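Side-chain contacts in aminotransferase, class I (Staphylococcus aureus, PDB 2O1B), which probably catalyses the pyridoxal-phosphate-dependent transfer of an amino group between aspartate and a 2-oxo acid: residues V95-R100 with H300-L305; L122-T127 with K276-H281; Y135-D140 with S176-K181; P366-P369 with G374-Y377. All coordinates share one frame; numbering follows the deposited sequence.

Interaction 1: residues V95-R100 with H300-L305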
loop_
_atom_site.group_PDB
_atom_site.type_symbol
_atom_site.label_atom_id
_atom_site.label_comp_id
_atom_site.label_asym_id
_atom_site.label_seq_id
_atom_site.Cartn_x
_atom_site.Cartn_y
_atom_site.Cartn_z
ATOM N N VAL A 95 13.328 12.689 11.472
ATOM C CA VAL A 95 13.913 14.039 11.508
ATOM C C VAL A 95 15.315 14.030 12.108
ATOM O O VAL A 95 16.188 14.773 11.650
ATOM C CB VAL A 95 13.009 15.102 12.220
ATOM C CG1 VAL A 95 11.597 15.098 11.646
ATOM C CG2 VAL A 95 12.975 14.904 13.720
ATOM N N ASP A 96 15.519 13.188 13.128
ATOM C CA ASP A 96 16.832 13.006 13.758
ATOM C C ASP A 96 17.864 12.474 12.769
ATOM O O ASP A 96 19.005 12.940 12.740
ATOM C CB ASP A 96 16.751 12.030 14.934
ATOM C CG ASP A 96 16.050 12.613 16.167
ATOM O OD1 ASP A 96 15.701 13.820 16.193
ATOM O OD2 ASP A 96 15.846 11.835 17.124
ATOM N N PHE A 97 17.462 11.472 11.983
ATOM C CA PHE A 97 18.312 10.898 10.940
ATOM C C PHE A 97 18.712 11.988 9.949
ATOM O O PHE A 97 19.901 12.244 9.748
ATOM C CB PHE A 97 17.563 9.748 10.257
ATOM C CG PHE A 97 18.327 9.067 9.150
ATOM C CD1 PHE A 97 19.273 8.085 9.437
ATOM C CD2 PHE A 97 18.049 9.354 7.820
ATOM C CE1 PHE A 97 19.966 7.429 8.409
ATOM C CE2 PHE A 97 18.739 8.702 6.791
ATOM C CZ PHE A 97 19.694 7.732 7.094
ATOM N N TYR A 98 17.727 12.663 9.360
ATOM C CA TYR A 98 18.032 13.742 8.427
ATOM C C TYR A 98 18.900 14.864 8.998
ATOM O O TYR A 98 19.769 15.391 8.296
ATOM C CB TYR A 98 16.770 14.263 7.740
ATOM C CG TYR A 98 16.667 13.689 6.350
ATOM C CD1 TYR A 98 16.415 12.325 6.153
ATOM C CD2 TYR A 98 16.879 14.492 5.233
ATOM C CE1 TYR A 98 16.358 11.784 4.862
ATOM C CE2 TYR A 98 16.807 13.964 3.942
ATOM C CZ TYR A 98 16.553 12.613 3.766
ATOM O OH TYR A 98 16.497 12.098 2.494
ATOM N N GLN A 99 18.697 15.197 10.272
ATOM C CA GLN A 99 19.510 16.206 10.937
ATOM C C GLN A 99 20.980 15.790 11.039
ATOM O O GLN A 99 21.862 16.524 10.597
ATOM C CB GLN A 99 18.953 16.550 12.332
ATOM C CG GLN A 99 19.710 17.676 13.034
ATOM C CD GLN A 99 19.626 18.993 12.285
ATOM O OE1 GLN A 99 18.537 19.504 12.009
ATOM N NE2 GLN A 99 20.775 19.545 11.950
ATOM N N ARG A 100 21.255 14.628 11.629
ATOM C CA ARG A 100 22.657 14.223 11.783
ATOM C C ARG A 100 23.287 13.720 10.477
ATOM O O ARG A 100 24.503 13.777 10.323
ATOM C CB ARG A 100 22.866 13.241 12.948
ATOM C CG ARG A 100 22.176 11.920 12.782
ATOM C CD ARG A 100 22.522 10.945 13.900
ATOM N NE ARG A 100 22.124 9.605 13.476
ATOM C CZ ARG A 100 20.927 9.056 13.681
ATOM N NH1 ARG A 100 19.980 9.704 14.349
ATOM N NH2 ARG A 100 20.683 7.843 13.216
ATOM N N HIS A 300 20.085 3.526 15.160
ATOM C CA HIS A 300 21.300 2.834 15.617
ATOM C C HIS A 300 22.280 2.371 14.544
ATOM O O HIS A 300 23.358 1.877 14.882
ATOM C CB HIS A 300 20.929 1.647 16.502
ATOM C CG HIS A 300 20.219 2.033 17.756
ATOM N ND1 HIS A 300 18.862 1.860 17.926
ATOM C CD2 HIS A 300 20.679 2.577 18.908
ATOM C CE1 HIS A 300 18.516 2.284 19.130
ATOM N NE2 HIS A 300 19.597 2.733 19.741
ATOM N N TYR A 301 21.933 2.529 13.267
ATOM C CA TYR A 301 22.737 1.885 12.213
ATOM C C TYR A 301 23.427 2.795 11.190
ATOM O O TYR A 301 23.578 2.434 10.023
ATOM C CB TYR A 301 21.943 0.760 11.541
ATOM C CG TYR A 301 21.707 -0.419 12.466
ATOM C CD1 TYR A 301 20.602 -0.450 13.319
ATOM C CD2 TYR A 301 22.588 -1.494 12.487
ATOM C CE1 TYR A 301 20.387 -1.527 14.176
ATOM C CE2 TYR A 301 22.381 -2.577 13.335
ATOM C CZ TYR A 301 21.278 -2.588 14.169
ATOM O OH TYR A 301 21.074 -3.662 14.999
ATOM N N ASP A 302 23.877 3.959 11.648
ATOM C CA ASP A 302 24.671 4.861 10.810
ATOM C C ASP A 302 25.966 4.195 10.318
ATOM O O ASP A 302 26.322 4.312 9.145
ATOM C CB ASP A 302 25.022 6.133 11.593
ATOM C CG ASP A 302 23.859 7.101 11.703
ATOM O OD1 ASP A 302 24.057 8.180 12.310
ATOM O OD2 ASP A 302 22.766 6.793 11.181
ATOM N N ASP A 303 26.672 3.517 11.224
ATOM C CA ASP A 303 27.931 2.848 10.879
ATOM C C ASP A 303 27.700 1.745 9.842
ATOM O O ASP A 303 28.486 1.586 8.897
ATOM C CB ASP A 303 28.616 2.282 12.131
ATOM C CG ASP A 303 29.072 3.370 13.097
ATOM O OD1 ASP A 303 29.182 4.545 12.680
ATOM O OD2 ASP A 303 29.329 3.048 14.278
ATOM N N PHE A 304 26.612 0.996 10.009
ATOM C CA PHE A 304 26.290 -0.077 9.087
ATOM C C PHE A 304 26.041 0.463 7.685
ATOM O O PHE A 304 26.448 -0.163 6.716
ATOM C CB PHE A 304 25.086 -0.887 9.580
ATOM C CG PHE A 304 24.656 -1.976 8.638
ATOM C CD1 PHE A 304 23.635 -1.749 7.712
ATOM C CD2 PHE A 304 25.262 -3.231 8.677
ATOM C CE1 PHE A 304 23.221 -2.752 6.846
ATOM C CE2 PHE A 304 24.859 -4.250 7.812
ATOM C CZ PHE A 304 23.833 -4.006 6.885
ATOM N N LEU A 305 25.392 1.623 7.578
ATOM C CA LEU A 305 25.174 2.268 6.269
ATOM C C LEU A 305 26.511 2.555 5.588
ATOM O O LEU A 305 26.648 2.402 4.368
ATOM C CB LEU A 305 24.393 3.576 6.420
ATOM C CG LEU A 305 22.893 3.522 6.728
ATOM C CD1 LEU A 305 22.332 4.930 6.703
ATOM C CD2 LEU A 305 22.165 2.646 5.718
#
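Asp-302 and Leu-305, both on the first turn of helix 302-325, reach across to Arg-100 and Phe-97 on helix 88-102. Before them the chain leaves helix 288-300 and passes through Tyr-301, which holds the N-cap position and gives its carbonyl to the new helix: Leu-305 N bonds to Tyr-301 O at 3.2 Å. Asp-302 comes next, and its carboxylate meets the guanidinium of Arg-100 side-on. NE of Arg-100 lies 2.7 Å from OD1 of Asp-302 with an almost straight N-H...O angle of 174°, and OD1 is approached on its syn side. The second bond, Arg-100 NH2 to Asp-302 OD2 at 3.1 Å, arrives from above the carboxylate plane. The two groups are not coplanar (planes 36° apart): the oxygens stay near the guanidinium plane, but the nitrogens lie out of the carboxylate plane, NH2 more so. Arg-100 gets there with an extended chain from CG to NE. Three residues on, Leu-305 sends CD1 to the edge of the Phe-97 ring, 3.8 Å from CE1 and close to the ring plane. With CG anti to its backbone N (chi1 180°), Phe-97 projects into the gap between the helices, where Tyr-249 of the sheet meets it edge-to-face. An apolar pair thus lies beside an ionic one. Arg-100 NH2 and Asp-302 OD2 each have a further weak hydrogen bond, to Leu-298 O and Gln-101 NE2. Held through both NE and NH2, the guanidinium has its rotation fixed, and its positive charge, together with the adjacent helix start, would probably favour the ionised carboxylate.

Interaction 2: residues L122-T127 with K276-H281; sequences LVAVPT and KKYQTH
Tyr-278 carries this contact alone from its side, meeting Ala-124 and Thr-127 of helix 118-129. Its CB leaves helix 269-282 in the direction of the other segment, and CG stands anti to the backbone N (chi1 178°), which carries the ring across the gap. From CG the ring divides. On one flank CD1 is 3.9 Å from CB of Ala-124, and the next atom, CE1, comes to 3.7 Å of the same methyl. On the other flank CD2 lies 4.0 Å from CG2 of Thr-127, while CE2 closes to 3.7 Å of that CG2. Both methyls approach the ring obliquely, one beside each flank, as their three-residue spacing along helix 118-129 allows. The contact is purely apolar, without a hydrogen bond between the segments. It belongs to the large domain of the fold-type I aminotransferase architecture, at the dimer interface: Tyr-278 also packs on Tyr-278 of the second subunit, and Thr-280 O accepts a hydrogen bond from Lys-119 of the second subunit, a residue of the cofactor pocket. Leu-122, on the first of the two helices, touches pyridoxal phosphate. The Thr-127 side chain crosses the tyrosine at about a right angle; its CG2 is anti to the backbone N, which turns this methyl rather than OG1 to CE2.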
loop_
_atom_site.group_PDB
_atom_site.type_symbol
_atom_site.label_atom_id
_atom_site.label_comp_id
_atom_site.label_asym_id
_atom_site.label_seq_id
_atom_site.Cartn_x
_atom_site.Cartn_y
_atom_site.Cartn_z
ATOM N N LEU A 122 6.452 6.852 -4.320
ATOM C CA LEU A 122 6.922 7.383 -5.598
ATOM C C LEU A 122 5.841 7.325 -6.653
ATOM O O LEU A 122 5.648 8.293 -7.381
ATOM C CB LEU A 122 8.177 6.648 -6.093
ATOM C CG LEU A 122 9.473 6.911 -5.309
ATOM C CD1 LEU A 122 10.451 5.757 -5.460
ATOM C CD2 LEU A 122 10.119 8.228 -5.726
ATOM N N VAL A 123 5.134 6.199 -6.749
ATOM C CA VAL A 123 4.086 6.093 -7.786
ATOM C C VAL A 123 2.813 6.886 -7.414
ATOM O O VAL A 123 2.004 7.210 -8.283
ATOM C CB VAL A 123 3.778 4.611 -8.245
ATOM C CG1 VAL A 123 5.058 3.841 -8.615
ATOM C CG2 VAL A 123 3.026 3.865 -7.212
ATOM N N ALA A 124 2.661 7.227 -6.133
ATOM C CA ALA A 124 1.509 8.010 -5.651
ATOM C C ALA A 124 1.620 9.513 -5.932
ATOM O O ALA A 124 0.597 10.182 -6.161
ATOM C CB ALA A 124 1.266 7.751 -4.157
ATOM N N VAL A 125 2.853 10.031 -5.959
ATOM C CA VAL A 125 3.096 11.477 -6.047
ATOM C C VAL A 125 2.297 12.176 -7.148
ATOM O O VAL A 125 1.682 13.201 -6.878
ATOM C CB VAL A 125 4.618 11.869 -6.172
ATOM C CG1 VAL A 125 4.756 13.370 -6.378
ATOM C CG2 VAL A 125 5.414 11.463 -4.927
ATOM N N PRO A 126 2.314 11.656 -8.394
ATOM C CA PRO A 126 1.560 12.422 -9.404
ATOM C C PRO A 126 0.070 12.531 -9.103
ATOM O O PRO A 126 -0.528 13.591 -9.329
ATOM C CB PRO A 126 1.802 11.627 -10.684
ATOM C CG PRO A 126 3.117 10.894 -10.419
ATOM C CD PRO A 126 2.990 10.494 -9.002
ATOM N N THR A 127 -0.534 11.449 -8.615
ATOM C CA THR A 127 -1.958 11.454 -8.264
ATOM C C THR A 127 -2.246 12.564 -7.252
ATOM O O THR A 127 -3.286 13.243 -7.336
ATOM C CB THR A 127 -2.421 10.065 -7.722
ATOM O OG1 THR A 127 -2.579 9.160 -8.821
ATOM C CG2 THR A 127 -3.750 10.154 -6.983
ATOM N N LYS A 276 0.196 12.634 2.555
ATOM C CA LYS A 276 -0.438 12.229 3.814
ATOM C C LYS A 276 -1.952 12.084 3.624
ATOM O O LYS A 276 -2.533 11.087 4.021
ATOM C CB LYS A 276 -0.129 13.228 4.939
ATOM C CG LYS A 276 1.324 13.217 5.415
ATOM C CD LYS A 276 1.541 14.181 6.567
ATOM C CE LYS A 276 1.002 13.596 7.879
ATOM N NZ LYS A 276 1.284 14.442 9.072
ATOM N N LYS A 277 -2.591 13.063 2.994
ATOM C CA LYS A 277 -4.020 12.944 2.727
ATOM C C LYS A 277 -4.343 11.710 1.865
ATOM O O LYS A 277 -5.296 10.972 2.131
ATOM C CB LYS A 277 -4.572 14.210 2.064
ATOM C CG LYS A 277 -6.077 14.223 2.061
ATOM C CD LYS A 277 -6.651 15.334 1.229
ATOM C CE LYS A 277 -8.090 15.015 0.875
ATOM N NZ LYS A 277 -8.858 14.505 2.046
ATOM N N TYR A 278 -3.545 11.486 0.832
ATOM C CA TYR A 278 -3.759 10.345 -0.047
ATOM C C TYR A 278 -3.700 9.044 0.742
ATOM O O TYR A 278 -4.528 8.153 0.541
ATOM C CB TYR A 278 -2.697 10.322 -1.141
ATOM C CG TYR A 278 -2.805 9.142 -2.084
ATOM C CD1 TYR A 278 -1.964 8.037 -1.952
ATOM C CD2 TYR A 278 -3.751 9.131 -3.105
ATOM C CE1 TYR A 278 -2.054 6.961 -2.829
ATOM C CE2 TYR A 278 -3.854 8.053 -3.974
ATOM C CZ TYR A 278 -3.003 6.977 -3.834
ATOM O OH TYR A 278 -3.107 5.923 -4.708
ATOM N N GLN A 279 -2.733 8.952 1.649
ATOM C CA GLN A 279 -2.549 7.741 2.437
ATOM C C GLN A 279 -3.617 7.518 3.525
ATOM O O GLN A 279 -3.784 6.394 3.988
ATOM C CB GLN A 279 -1.112 7.645 2.973
ATOM C CG GLN A 279 -0.088 7.542 1.823
ATOM C CD GLN A 279 1.338 7.208 2.230
ATOM O OE1 GLN A 279 2.128 6.755 1.390
ATOM N NE2 GLN A 279 1.695 7.457 3.496
ATOM N N THR A 280 -4.350 8.559 3.923
ATOM C CA THR A 280 -5.492 8.343 4.839
ATOM C C THR A 280 -6.646 7.656 4.089
ATOM O O THR A 280 -7.478 6.970 4.695
ATOM C CB THR A 280 -6.047 9.642 5.467
ATOM O OG1 THR A 280 -6.741 10.390 4.467
ATOM C CG2 THR A 280 -4.943 10.498 6.074
ATOM N N HIS A 281 -6.699 7.860 2.777
ATOM C CA HIS A 281 -7.732 7.235 1.934
ATOM C C HIS A 281 -7.409 5.840 1.398
ATOM O O HIS A 281 -8.322 5.059 1.123
ATOM C CB HIS A 281 -8.057 8.127 0.739
ATOM C CG HIS A 281 -8.485 9.506 1.119
ATOM N ND1 HIS A 281 -7.875 10.637 0.617
ATOM C CD2 HIS A 281 -9.455 9.939 1.961
ATOM C CE1 HIS A 281 -8.464 11.707 1.122
ATOM N NE2 HIS A 281 -9.419 11.312 1.946
#

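Interaction 3: residues Y135-D140 with S176-K181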
loop_
_atom_site.group_PDB
_atom_site.type_symbol
_atom_site.label_atom_id
_atom_site.label_comp_id
_atom_site.label_asym_id
_atom_site.label_seq_id
_atom_site.Cartn_x
_atom_site.Cartn_y
_atom_site.Cartn_z
ATOM N N TYR A 135 2.547 17.820 -17.609
ATOM C CA TYR A 135 3.774 17.147 -18.025
ATOM C C TYR A 135 4.626 16.777 -16.832
ATOM O O TYR A 135 4.730 17.542 -15.877
ATOM C CB TYR A 135 4.585 18.048 -18.940
ATOM C CG TYR A 135 4.042 18.174 -20.331
ATOM C CD1 TYR A 135 2.670 18.234 -20.573
ATOM C CD2 TYR A 135 4.902 18.266 -21.414
ATOM C CE1 TYR A 135 2.172 18.374 -21.880
ATOM C CE2 TYR A 135 4.421 18.409 -22.710
ATOM C CZ TYR A 135 3.064 18.457 -22.936
ATOM O OH TYR A 135 2.607 18.584 -24.227
ATOM N N VAL A 136 5.218 15.584 -16.889
ATOM C CA VAL A 136 6.143 15.127 -15.861
ATOM C C VAL A 136 7.431 14.677 -16.556
ATOM O O VAL A 136 7.391 13.839 -17.473
ATOM C CB VAL A 136 5.550 13.963 -15.020
ATOM C CG1 VAL A 136 6.539 13.503 -13.972
ATOM C CG2 VAL A 136 4.229 14.385 -14.361
ATOM N N LEU A 137 8.560 15.239 -16.120
ATOM C CA LEU A 137 9.874 14.873 -16.659
ATOM C C LEU A 137 10.444 13.665 -15.934
ATOM O O LEU A 137 10.525 13.667 -14.712
ATOM C CB LEU A 137 10.843 16.051 -16.572
ATOM C CG LEU A 137 10.575 17.124 -17.626
ATOM C CD1 LEU A 137 11.332 18.395 -17.307
ATOM C CD2 LEU A 137 10.991 16.593 -18.992
ATOM N N LEU A 138 10.829 12.650 -16.716
ATOM C CA LEU A 138 11.354 11.383 -16.214
ATOM C C LEU A 138 12.782 11.105 -16.723
ATOM O O LEU A 138 13.021 11.134 -17.931
ATOM C CB LEU A 138 10.415 10.246 -16.657
ATOM C CG LEU A 138 9.308 9.727 -15.718
ATOM C CD1 LEU A 138 8.803 10.709 -14.665
ATOM C CD2 LEU A 138 8.152 9.082 -16.440
ATOM N N PRO A 139 13.734 10.808 -15.809
ATOM C CA PRO A 139 15.122 10.584 -16.234
ATOM C C PRO A 139 15.244 9.453 -17.250
ATOM O O PRO A 139 14.698 8.359 -17.046
ATOM C CB PRO A 139 15.837 10.187 -14.933
ATOM C CG PRO A 139 15.001 10.710 -13.857
ATOM C CD PRO A 139 13.581 10.657 -14.352
ATOM N N ASP A 140 15.940 9.742 -18.348
ATOM C CA ASP A 140 16.249 8.759 -19.386
ATOM C C ASP A 140 17.762 8.774 -19.612
ATOM O O ASP A 140 18.276 9.732 -20.184
ATOM C CB ASP A 140 15.511 9.132 -20.671
ATOM C CG ASP A 140 15.704 8.112 -21.788
ATOM O OD1 ASP A 140 16.489 7.142 -21.613
ATOM O OD2 ASP A 140 15.058 8.292 -22.845
ATOM N N SER A 176 11.915 24.637 -24.401
ATOM C CA SER A 176 11.340 25.712 -23.593
ATOM C C SER A 176 9.847 25.522 -23.339
ATOM O O SER A 176 9.354 25.852 -22.260
ATOM C CB SER A 176 11.622 27.087 -24.213
ATOM O OG SER A 176 11.058 27.211 -25.508
ATOM N N GLN A 177 9.146 24.975 -24.330
ATOM C CA GLN A 177 7.711 24.712 -24.227
ATOM C C GLN A 177 7.379 23.624 -23.206
ATOM O O GLN A 177 6.381 23.728 -22.491
ATOM C CB GLN A 177 7.125 24.352 -25.595
ATOM C CG GLN A 177 7.324 25.429 -26.663
ATOM C CD GLN A 177 6.314 25.331 -27.799
ATOM O OE1 GLN A 177 6.687 25.212 -28.971
ATOM N NE2 GLN A 177 5.025 25.375 -27.456
ATOM N N ILE A 178 8.218 22.590 -23.144
ATOM C CA ILE A 178 8.041 21.499 -22.188
ATOM C C ILE A 178 8.250 21.977 -20.754
ATOM O O ILE A 178 7.445 21.662 -19.877
ATOM C CB ILE A 178 8.988 20.281 -22.470
ATOM C CG1 ILE A 178 8.871 19.763 -23.920
ATOM C CG2 ILE A 178 8.750 19.165 -21.467
ATOM C CD1 ILE A 178 7.460 19.404 -24.400
ATOM N N ILE A 179 9.333 22.718 -20.520
ATOM C CA ILE A 179 9.654 23.249 -19.187
ATOM C C ILE A 179 8.478 24.040 -18.622
ATOM O O ILE A 179 8.109 23.873 -17.462
ATOM C CB ILE A 179 10.895 24.180 -19.216
ATOM C CG1 ILE A 179 12.124 23.448 -19.752
ATOM C CG2 ILE A 179 11.180 24.755 -17.827
ATOM C CD1 ILE A 179 13.224 24.389 -20.273
ATOM N N ASP A 180 7.898 24.898 -19.459
ATOM C CA ASP A 180 6.753 25.721 -19.082
ATOM C C ASP A 180 5.537 24.892 -18.670
ATOM O O ASP A 180 4.781 25.287 -17.777
ATOM C CB ASP A 180 6.386 26.670 -20.228
ATOM C CG ASP A 180 7.283 27.905 -20.288
ATOM O OD1 ASP A 180 8.389 27.902 -19.697
ATOM O OD2 ASP A 180 6.875 28.892 -20.935
ATOM N N LYS A 181 5.355 23.741 -19.308
ATOM C CA LYS A 181 4.187 22.905 -19.034
ATOM C C LYS A 181 4.441 21.866 -17.944
ATOM O O LYS A 181 3.502 21.196 -17.499
ATOM C CB LYS A 181 3.706 22.205 -20.309
ATOM C CG LYS A 181 3.068 23.113 -21.338
ATOM C CD LYS A 181 2.640 22.306 -22.544
ATOM C CE LYS A 181 2.335 23.206 -23.738
ATOM N NZ LYS A 181 2.116 22.392 -24.966
#
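Tyr-135 is met by two helix side chains from two directions. Lys-181 lies over one face of its ring: Lys-181 CB is 4.1 Å from the centroid of the Tyr-135 ring and 13° off the normal, a CH-pi contact, and farther along the extended chain Lys-181 CD is 3.9 Å from Tyr-135 CZ. The two side chains run side by side, pointing the same way, so the lysine's aliphatic part follows the ring toward its hydroxyl end. Ile-178 comes instead to the ring edge, near its plane, with CD1 3.6 Å from CE2 of Tyr-135, and the two side chains cross at about a right angle. The other branch of Ile-178, CG2, looser at 4.2 Å, meets CD2 of Leu-137, the next strand residue facing the helix. One shell out, Ile-178 O accepts a hydrogen bond from OG1 of Thr-182, where the helix passes into strand 182-187, and backbone bonds of Tyr-135 with Lys-183 tie that strand to 135-140. Helix and strand directions differ by 112°, with axes 8.2 Å apart. Helix 176-181 thus lies in the beta-alpha-beta crossover from strand 156-161 to strand 182-187, passing over the intervening strand 135-140 in the mixed seven-stranded sheet typical of the fold-type I large domain.

Interaction 4: residues P366-P369 with G374-Y377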
loop_
_atom_site.group_PDB
_atom_site.type_symbol
_atom_site.label_atom_id
_atom_site.label_comp_id
_atom_site.label_asym_id
_atom_site.label_seq_id
_atom_site.Cartn_x
_atom_site.Cartn_y
_atom_site.Cartn_z
ATOM N N PRO A 366 18.422 -5.482 -19.001
ATOM C CA PRO A 366 18.565 -4.727 -20.233
ATOM C C PRO A 366 18.301 -3.246 -19.993
ATOM O O PRO A 366 17.433 -2.888 -19.201
ATOM C CB PRO A 366 17.478 -5.322 -21.141
ATOM C CG PRO A 366 16.475 -5.912 -20.211
ATOM C CD PRO A 366 17.300 -6.439 -19.070
ATOM N N GLY A 367 19.042 -2.394 -20.685
ATOM C CA GLY A 367 18.861 -0.960 -20.555
ATOM C C GLY A 367 17.523 -0.444 -21.048
ATOM O O GLY A 367 17.094 0.636 -20.640
ATOM N N LYS A 368 16.861 -1.205 -21.921
ATOM C CA LYS A 368 15.667 -0.696 -22.629
ATOM C C LYS A 368 14.558 -0.138 -21.722
ATOM O O LYS A 368 14.166 1.011 -21.898
ATOM C CB LYS A 368 15.096 -1.707 -23.632
ATOM C CG LYS A 368 13.821 -1.208 -24.334
ATOM C CD LYS A 368 13.621 -1.860 -25.693
ATOM C CE LYS A 368 12.260 -1.524 -26.299
ATOM N NZ LYS A 368 12.003 -0.056 -26.313
ATOM N N PRO A 369 14.048 -0.945 -20.766
ATOM C CA PRO A 369 13.017 -0.448 -19.854
ATOM C C PRO A 369 13.412 0.792 -19.040
ATOM O O PRO A 369 12.542 1.453 -18.490
ATOM C CB PRO A 369 12.762 -1.639 -18.916
ATOM C CG PRO A 369 13.926 -2.523 -19.072
ATOM C CD PRO A 369 14.375 -2.354 -20.483
ATOM N N GLY A 374 18.955 3.836 -22.801
ATOM C CA GLY A 374 19.477 2.579 -22.282
ATOM C C GLY A 374 19.508 1.491 -23.346
ATOM O O GLY A 374 19.908 0.376 -23.066
ATOM N N ASN A 375 19.111 1.821 -24.575
ATOM C CA ASN A 375 19.019 0.828 -25.643
ATOM C C ASN A 375 20.302 0.012 -25.892
ATOM O O ASN A 375 20.238 -1.153 -26.302
ATOM C CB ASN A 375 18.560 1.481 -26.954
ATOM C CG ASN A 375 17.933 0.492 -27.897
ATOM O OD1 ASN A 375 17.041 -0.264 -27.511
ATOM N ND2 ASN A 375 18.394 0.480 -29.145
ATOM N N ARG A 376 21.456 0.623 -25.639
ATOM C CA ARG A 376 22.736 -0.037 -25.894
ATOM C C ARG A 376 23.598 -0.193 -24.641
ATOM O O ARG A 376 24.828 -0.095 -24.689
ATOM C CB ARG A 376 23.485 0.642 -27.040
ATOM C CG ARG A 376 22.638 0.733 -28.314
ATOM C CD ARG A 376 23.369 0.255 -29.550
ATOM N NE ARG A 376 22.458 0.146 -30.695
ATOM C CZ ARG A 376 22.110 -0.989 -31.297
ATOM N NH1 ARG A 376 22.607 -2.159 -30.895
ATOM N NH2 ARG A 376 21.272 -0.954 -32.328
ATOM N N TYR A 377 22.924 -0.451 -23.522
ATOM C CA TYR A 377 23.581 -0.776 -22.264
ATOM C C TYR A 377 22.834 -1.878 -21.544
ATOM O O TYR A 377 21.666 -2.116 -21.806
ATOM C CB TYR A 377 23.582 0.411 -21.315
ATOM C CG TYR A 377 24.441 1.567 -21.716
ATOM C CD1 TYR A 377 25.726 1.709 -21.204
ATOM C CD2 TYR A 377 23.968 2.528 -22.606
ATOM C CE1 TYR A 377 26.524 2.770 -21.574
ATOM C CE2 TYR A 377 24.758 3.599 -22.973
ATOM C CZ TYR A 377 26.036 3.709 -22.454
ATOM O OH TYR A 377 26.826 4.783 -22.811
#
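The carboxamide of Asn-375 is approached at its oxygen end by the Lys-368 chain, whereas the other flat group, the Tyr-377 ring, leads away from 366-369 and stacks on Trp-340, with Pro-164 and Tyr-167 also touching it. Together the segments form the two sides of a beta-hairpin loop between the antiparallel neighbours 365-366 and 377-381 in the four-stranded sheet. The pairing of those strands continues into the loop through one hydrogen bond, Gly-367 N to Tyr-377 O at 2.9 Å. It is bent, with an N-H...O angle of 133°, and its donor is tilted 28° from the carbonyl plane. Past this bond the chain on the second side closes a type I turn from Gly-374 to Tyr-377, with Tyr-377 N bonded to Gly-374 O at 3.2 Å. Gly-374 O also receives a CA-H...O contact from Gly-367 CA, 3.0 Å away. A reciprocal one runs from Gly-374 CA to Gly-367 O at 3.5 Å. The two alpha carbons, Gly-367 CA and Gly-374 CA, are 4.0 Å apart, and with no side chain on either the backbones rest directly on each other. The loop is also tied to the start of helix 349-360, where Ser-349 bonds with the Asn-375 backbone. Lys-368 and Asn-375 lie side by side, pointing the same way, both with CG anti to the backbone N, and CD of Lys-368 stands 4.2 Å from OD1 of Asn-375.

How the interactions relate
Interactions 1, 2 and 3 are concentric along the chain, 135-140 with 176-181 lying within the span of 122-127 with 276-281, and that within 95-100 with 300-305; interaction 4 follows after all of them. Interactions 1, 2 and 3 border or belong to the seven-stranded sheet; interaction 4 closes a loop of the four-stranded one. Helix 118-129 is followed directly by strand 135-140, and the nearest atoms of interactions 2 and 3 are about 5 Å apart, without touching. Interactions 1 and 4 lie about 35 Å apart between centres. Only interactions 3 and 4 touch, Asp-140 OD1 to Gly-374 N at 4.3 Å, a packing approach where the end of strand 135-140 meets the loop of the small sheet. Interaction 2 alone reaches the second subunit.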